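PDB 6NPS: AxyAgu115A from Amphibacillus xylanus NBRC 15112, which probably removes alpha-linked glucuronic acid side groups from glucuronoxylan by hydrolysis, as a family GH115 alpha-glucuronidase. Local coordinates for residues 852-858 / 921-927; 92-96 / 165-171. The protein carries 3 engineered substitutions. All coordinates share one frame. Numbering follows the deposited sequence.

Contact 1. Residues 852-858 / 921-927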
loop_
_atom_site.group_PDB
_atom_site.type_symbol
_atom_site.label_atom_id
_atom_site.label_comp_id
_atom_site.label_asym_id
_atom_site.label_seq_id
_atom_site.Cartn_x
_atom_site.Cartn_y
_atom_site.Cartn_z
ATOM N N PHE A 852 28.933 17.719 21.991
ATOM C CA PHE A 852 28.598 16.353 21.604
ATOM C C PHE A 852 29.865 15.583 21.252
ATOM O O PHE A 852 30.877 16.174 20.845
ATOM C CB PHE A 852 27.583 16.315 20.431
ATOM C CG PHE A 852 28.119 16.840 19.126
ATOM C CD1 PHE A 852 28.592 15.969 18.153
ATOM C CD2 PHE A 852 28.135 18.207 18.861
ATOM C CE1 PHE A 852 29.082 16.458 16.932
ATOM C CE2 PHE A 852 28.624 18.700 17.660
ATOM C CZ PHE A 852 29.101 17.827 16.692
ATOM N N VAL A 853 29.799 14.258 21.419
ATOM C CA VAL A 853 30.964 13.361 21.331
ATOM C C VAL A 853 30.720 12.369 20.196
ATOM O O VAL A 853 29.749 11.604 20.227
ATOM C CB VAL A 853 31.210 12.599 22.644
ATOM C CG1 VAL A 853 32.308 11.500 22.469
ATOM C CG2 VAL A 853 31.607 13.577 23.784
ATOM N N THR A 854 31.582 12.386 19.197
ATOM C CA THR A 854 31.444 11.447 18.102
ATOM C C THR A 854 32.323 10.228 18.358
ATOM O O THR A 854 33.296 10.285 19.114
ATOM C CB THR A 854 31.854 12.090 16.783
ATOM O OG1 THR A 854 33.251 12.427 16.853
ATOM C CG2 THR A 854 31.036 13.337 16.533
ATOM N N GLN A 855 31.975 9.120 17.699
ATOM C CA GLN A 855 32.837 7.936 17.723
ATOM C C GLN A 855 33.944 7.973 16.670
ATOM O O GLN A 855 34.997 7.355 16.868
ATOM C CB GLN A 855 31.992 6.676 17.533
ATOM C CG GLN A 855 30.887 6.578 18.541
ATOM C CD GLN A 855 30.023 5.369 18.338
ATOM O OE1 GLN A 855 29.044 5.400 17.582
ATOM N NE2 GLN A 855 30.367 4.285 19.025
ATOM N N GLU A 856 33.738 8.675 15.555
ATOM C CA GLU A 856 34.717 8.747 14.482
ATOM C C GLU A 856 34.733 10.154 13.899
ATOM O O GLU A 856 33.696 10.810 13.813
ATOM C CB GLU A 856 34.412 7.721 13.378
ATOM C CG GLU A 856 35.203 6.421 13.487
ATOM C CD GLU A 856 36.603 6.502 12.863
ATOM O OE1 GLU A 856 36.878 5.734 11.914
ATOM O OE2 GLU A 856 37.435 7.316 13.325
ATOM N N ALA A 857 35.917 10.628 13.530
ATOM C CA ALA A 857 36.004 11.857 12.760
ATOM C C ALA A 857 35.369 11.626 11.390
ATOM O O ALA A 857 35.257 10.492 10.922
ATOM C CB ALA A 857 37.467 12.305 12.632
ATOM N N GLY A 858 34.909 12.690 10.766
ATOM C CA GLY A 858 34.395 12.573 9.421
ATOM C C GLY A 858 33.290 13.570 9.168
ATOM O O GLY A 858 33.034 14.469 9.973
ATOM N N ILE A 921 28.730 18.842 8.003
ATOM C CA ILE A 921 29.757 19.431 8.859
ATOM C C ILE A 921 30.865 18.401 9.039
ATOM O O ILE A 921 30.665 17.201 8.860
ATOM C CB ILE A 921 29.184 19.877 10.231
ATOM C CG1 ILE A 921 28.612 18.666 10.993
ATOM C CG2 ILE A 921 28.084 20.974 10.040
ATOM C CD1 ILE A 921 28.258 18.908 12.481
ATOM N N THR A 922 32.062 18.873 9.364
ATOM C CA THR A 922 33.160 17.966 9.678
ATOM C C THR A 922 33.400 17.998 11.178
ATOM O O THR A 922 33.554 19.073 11.762
ATOM C CB THR A 922 34.425 18.328 8.895
ATOM O OG1 THR A 922 34.088 18.526 7.509
ATOM C CG2 THR A 922 35.504 17.211 9.016
ATOM N N CYS A 923 33.384 16.828 11.805
ATOM C CA CYS A 923 33.640 16.725 13.233
ATOM C C CYS A 923 34.950 16.006 13.496
ATOM O O CYS A 923 35.389 15.157 12.708
ATOM C CB CYS A 923 32.514 15.989 13.973
ATOM S SG CYS A 923 30.862 16.557 13.601
ATOM N N GLU A 924 35.537 16.343 14.638
ATOM C CA GLU A 924 36.664 15.632 15.212
ATOM C C GLU A 924 36.191 14.340 15.875
ATOM O O GLU A 924 35.002 14.137 16.132
ATOM C CB GLU A 924 37.370 16.514 16.235
ATOM C CG GLU A 924 38.439 17.398 15.634
ATOM C CD GLU A 924 38.572 18.737 16.345
ATOM O OE1 GLU A 924 38.873 18.738 17.563
ATOM O OE2 GLU A 924 38.388 19.786 15.683
ATOM N N GLN A 925 37.139 13.450 16.142
ATOM C CA GLN A 925 36.868 12.310 17.004
ATOM C C GLN A 925 36.733 12.791 18.440
ATOM O O GLN A 925 37.530 13.612 18.902
ATOM C CB GLN A 925 38.001 11.299 16.899
ATOM C CG GLN A 925 37.662 9.900 17.318
ATOM C CD GLN A 925 38.894 9.017 17.282
ATOM O OE1 GLN A 925 38.943 8.029 16.550
ATOM N NE2 GLN A 925 39.909 9.385 18.062
ATOM N N GLY A 926 35.727 12.293 19.155
ATOM C CA GLY A 926 35.588 12.725 20.537
ATOM C C GLY A 926 34.761 13.986 20.703
ATOM O O GLY A 926 33.760 14.153 20.010
ATOM N N LEU A 927 35.172 14.874 21.606
ATOM C CA LEU A 927 34.351 16.011 22.005
ATOM C C LEU A 927 34.321 17.096 20.928
ATOM O O LEU A 927 35.368 17.519 20.435
ATOM C CB LEU A 927 34.881 16.592 23.313
ATOM C CG LEU A 927 34.211 17.866 23.817
ATOM C CD1 LEU A 927 32.762 17.589 24.095
ATOM C CD2 LEU A 927 34.929 18.393 25.084
#
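Two turns lie against each other here, each passing from one beta strand to the next. Strands 852-854 and 921-923 run at 78° to each other, their axes 9.9 Å apart, so each pairs with the other side of the opposing turn. Ile921 CD1 comes 4.4 Å from Phe852 CZ. Cys923 and Gly858 form an antiparallel hydrogen-bonded pair, Cys923 N to Gly858 O 3.0 Å and Gly858 N to Cys923 O 3.2 Å. Cys923 SG makes a sulfur-aromatic contact at the Phe852 ring edge, 3.8 Å from CZ. Glu924 O accepts a 2.6 Å hydrogen bond from Thr854 OG1, bridging the turns. Gly926 makes the second, separate pair with Thr854, its register shifted by one: N to O 3.2 Å, O to N 2.9 Å. Its backbone angles call for glycine. Leu927 CD1 meets Val853 CG2 at 4.2 Å. The GH115 C-terminal domain belongs to a galactose-binding-like clan, so this is probably a beta sandwich. Strand 847-854 pairs with 926-934, 786-788 and 803-808; 915-923 pairs with 858-866, which also pairs with 940-948.

Contact 2. Residues 92-96 / 165-171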
loop_
_atom_site.group_PDB
_atom_site.type_symbol
_atom_site.label_atom_id
_atom_site.label_comp_id
_atom_site.label_asym_id
_atom_site.label_seq_id
_atom_site.Cartn_x
_atom_site.Cartn_y
_atom_site.Cartn_z
ATOM N N GLY A 92 -10.958 62.700 25.960
ATOM C CA GLY A 92 -10.215 62.646 24.723
ATOM C C GLY A 92 -9.534 61.324 24.405
ATOM O O GLY A 92 -9.113 61.134 23.258
ATOM N N LYS A 93 -9.393 60.409 25.377
ATOM C CA LYS A 93 -8.727 59.134 25.144
ATOM C C LYS A 93 -9.662 58.152 24.447
ATOM O O LYS A 93 -10.880 58.273 24.511
ATOM C CB LYS A 93 -8.226 58.534 26.452
ATOM C CG LYS A 93 -7.038 59.304 26.997
ATOM C CD LYS A 93 -6.460 58.640 28.195
ATOM C CE LYS A 93 -5.237 59.414 28.667
ATOM N NZ LYS A 93 -4.712 58.802 29.917
ATOM N N ARG A 94 -9.068 57.145 23.797
ATOM C CA ARG A 94 -9.794 56.199 22.963
ATOM C C ARG A 94 -10.134 54.958 23.787
ATOM O O ARG A 94 -9.229 54.292 24.292
ATOM C CB ARG A 94 -8.940 55.823 21.754
ATOM C CG ARG A 94 -9.601 54.859 20.762
ATOM C CD ARG A 94 -8.729 54.590 19.513
ATOM N NE ARG A 94 -7.328 54.987 19.683
ATOM C CZ ARG A 94 -6.347 54.209 20.159
ATOM N NH1 ARG A 94 -6.578 52.947 20.543
ATOM N NH2 ARG A 94 -5.116 54.697 20.261
ATOM N N GLU A 95 -11.427 54.649 23.910
ATOM C CA GLU A 95 -11.899 53.406 24.518
ATOM C C GLU A 95 -11.340 53.204 25.929
ATOM O O GLU A 95 -10.895 52.118 26.294
ATOM C CB GLU A 95 -11.568 52.220 23.606
ATOM C CG GLU A 95 -12.168 52.413 22.205
ATOM C CD GLU A 95 -11.953 51.244 21.231
ATOM O OE1 GLU A 95 -11.053 50.406 21.432
ATOM O OE2 GLU A 95 -12.692 51.188 20.223
ATOM N N VAL A 96 -11.381 54.259 26.741
ATOM C CA VAL A 96 -10.919 54.183 28.125
ATOM C C VAL A 96 -12.109 54.394 29.070
ATOM O O VAL A 96 -13.072 55.090 28.729
ATOM C CB VAL A 96 -9.821 55.270 28.340
ATOM C CG1 VAL A 96 -9.754 55.719 29.776
ATOM C CG2 VAL A 96 -8.460 54.755 27.861
ATOM N N GLU A 165 -5.600 52.909 26.995
ATOM C CA GLU A 165 -6.050 52.774 25.611
ATOM C C GLU A 165 -5.645 51.393 25.093
ATOM O O GLU A 165 -4.576 50.883 25.457
ATOM C CB GLU A 165 -5.445 53.869 24.729
ATOM C CG GLU A 165 -6.185 55.194 24.824
ATOM C CD GLU A 165 -5.574 56.321 23.971
ATOM O OE1 GLU A 165 -4.336 56.382 23.818
ATOM O OE2 GLU A 165 -6.349 57.141 23.444
ATOM N N PRO A 166 -6.480 50.744 24.289
ATOM C CA PRO A 166 -6.107 49.419 23.766
ATOM C C PRO A 166 -4.809 49.465 22.967
ATOM O O PRO A 166 -4.564 50.396 22.195
ATOM C CB PRO A 166 -7.304 49.052 22.878
ATOM C CG PRO A 166 -8.490 49.800 23.521
ATOM C CD PRO A 166 -7.886 51.095 23.998
ATOM N N SER A 167 -3.983 48.414 23.114
ATOM C CA SER A 167 -2.691 48.406 22.428
ATOM C C SER A 167 -2.873 48.351 20.911
ATOM O O SER A 167 -2.069 48.923 20.164
ATOM C CB SER A 167 -1.834 47.214 22.890
ATOM O OG SER A 167 -1.796 47.101 24.291
ATOM N N VAL A 168 -3.937 47.706 20.430
ATOM C CA VAL A 168 -4.196 47.634 18.996
ATOM C C VAL A 168 -5.498 48.396 18.700
ATOM O O VAL A 168 -6.526 48.187 19.358
ATOM C CB VAL A 168 -4.254 46.173 18.481
ATOM C CG1 VAL A 168 -4.649 46.151 16.961
ATOM C CG2 VAL A 168 -2.903 45.421 18.749
ATOM N N LYS A 169 -5.461 49.265 17.694
ATOM C CA LYS A 169 -6.578 50.198 17.499
ATOM C C LYS A 169 -7.883 49.507 17.079
ATOM O O LYS A 169 -8.965 49.842 17.602
ATOM C CB LYS A 169 -6.211 51.258 16.477
ATOM C CG LYS A 169 -7.255 52.406 16.473
ATOM C CD LYS A 169 -6.831 53.545 15.535
ATOM C CE LYS A 169 -7.784 54.741 15.653
ATOM N NZ LYS A 169 -7.474 55.827 14.659
ATOM N N TYR A 170 -7.816 48.558 16.133
ATOM C CA TYR A 170 -8.984 47.801 15.674
ATOM C C TYR A 170 -8.759 46.307 15.906
ATOM O O TYR A 170 -7.738 45.760 15.474
ATOM C CB TYR A 170 -9.233 48.052 14.196
ATOM C CG TYR A 170 -9.415 49.525 13.872
ATOM C CD1 TYR A 170 -10.533 50.228 14.342
ATOM C CD2 TYR A 170 -8.463 50.232 13.122
ATOM C CE1 TYR A 170 -10.727 51.537 14.024
ATOM C CE2 TYR A 170 -8.661 51.592 12.806
ATOM C CZ TYR A 170 -9.795 52.222 13.272
ATOM O OH TYR A 170 -10.035 53.555 13.009
ATOM N N ARG A 171 -9.719 45.646 16.564
ATOM C CA ARG A 171 -9.484 44.310 17.145
ATOM C C ARG A 171 -10.750 43.491 16.946
ATOM O O ARG A 171 -11.817 43.894 17.427
ATOM C CB ARG A 171 -9.161 44.369 18.663
ATOM C CG ARG A 171 -8.072 45.350 19.142
ATOM C CD ARG A 171 -8.093 45.545 20.697
ATOM N NE ARG A 171 -9.401 45.976 21.197
ATOM C CZ ARG A 171 -9.901 47.208 21.039
ATOM N NH1 ARG A 171 -9.176 48.157 20.420
ATOM N NH2 ARG A 171 -11.101 47.492 21.543
HETATM O O HOH W 1 -8.924 51.365 20.096
#
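Lys93 sets its CA 3.5 Å from Glu165 OE2. The backbone N of Arg94 donates a hydrogen bond to the same Glu165 OE2 at 2.7 Å. The Arg94 guanidinium lies between the Lys169 aliphatic chain at CG and the Glu165 carboxylate, on opposite faces. Arg94 NH2 is 4.0 Å from Glu165 OE1, which lies well out of the guanidinium plane, so the charges are near but no N-H points at it. Arg94 NH1 donates to water 1 at 2.9 Å, and that water donates to Lys169 O, also at 2.9 Å, and, weakly, to Glu95 OE1 at 2.7 Å. Segment 165-171 leads into strand 170-174 of the eight-stranded TIM barrel, so the 92-96 loop meets the barrel where this strand begins. Glu95 takes left-handed backbone angles and points its CB toward that segment. Its OE1 forms a salt bridge with Arg171, 2.9 Å to NH2 and 3.1 Å to NH1, and touches Pro166 CG at 3.4 Å. Arg121 NE forms a salt bridge with Glu95 OE2, and Lys209 O accepts from Arg171 NH2. Val96 places CG2 3.8 Å from Glu165 CG, just before strand 97-106 begins.

In the fold
Contact 1 and contact 2 lie in different parts of a long, multidomain chain. Their centres are 57 Å apart, and their nearest atoms about 40 Å, so they do not touch. Along the sequence both segments of contact 2 precede those of contact 1. Contact 2 is an interdomain junction: it joins the N-terminal domain, with its mixed sheet, to the start of the TIM barrel, the fold expected to carry catalysis in this family. Active sites of TIM barrels lie at the C-terminal ends of the strands, whereas contact 2 is at the N-terminal end of its strand. Contact 1 is internal to the C-terminal beta domain. The second chain of the assembly touches neither.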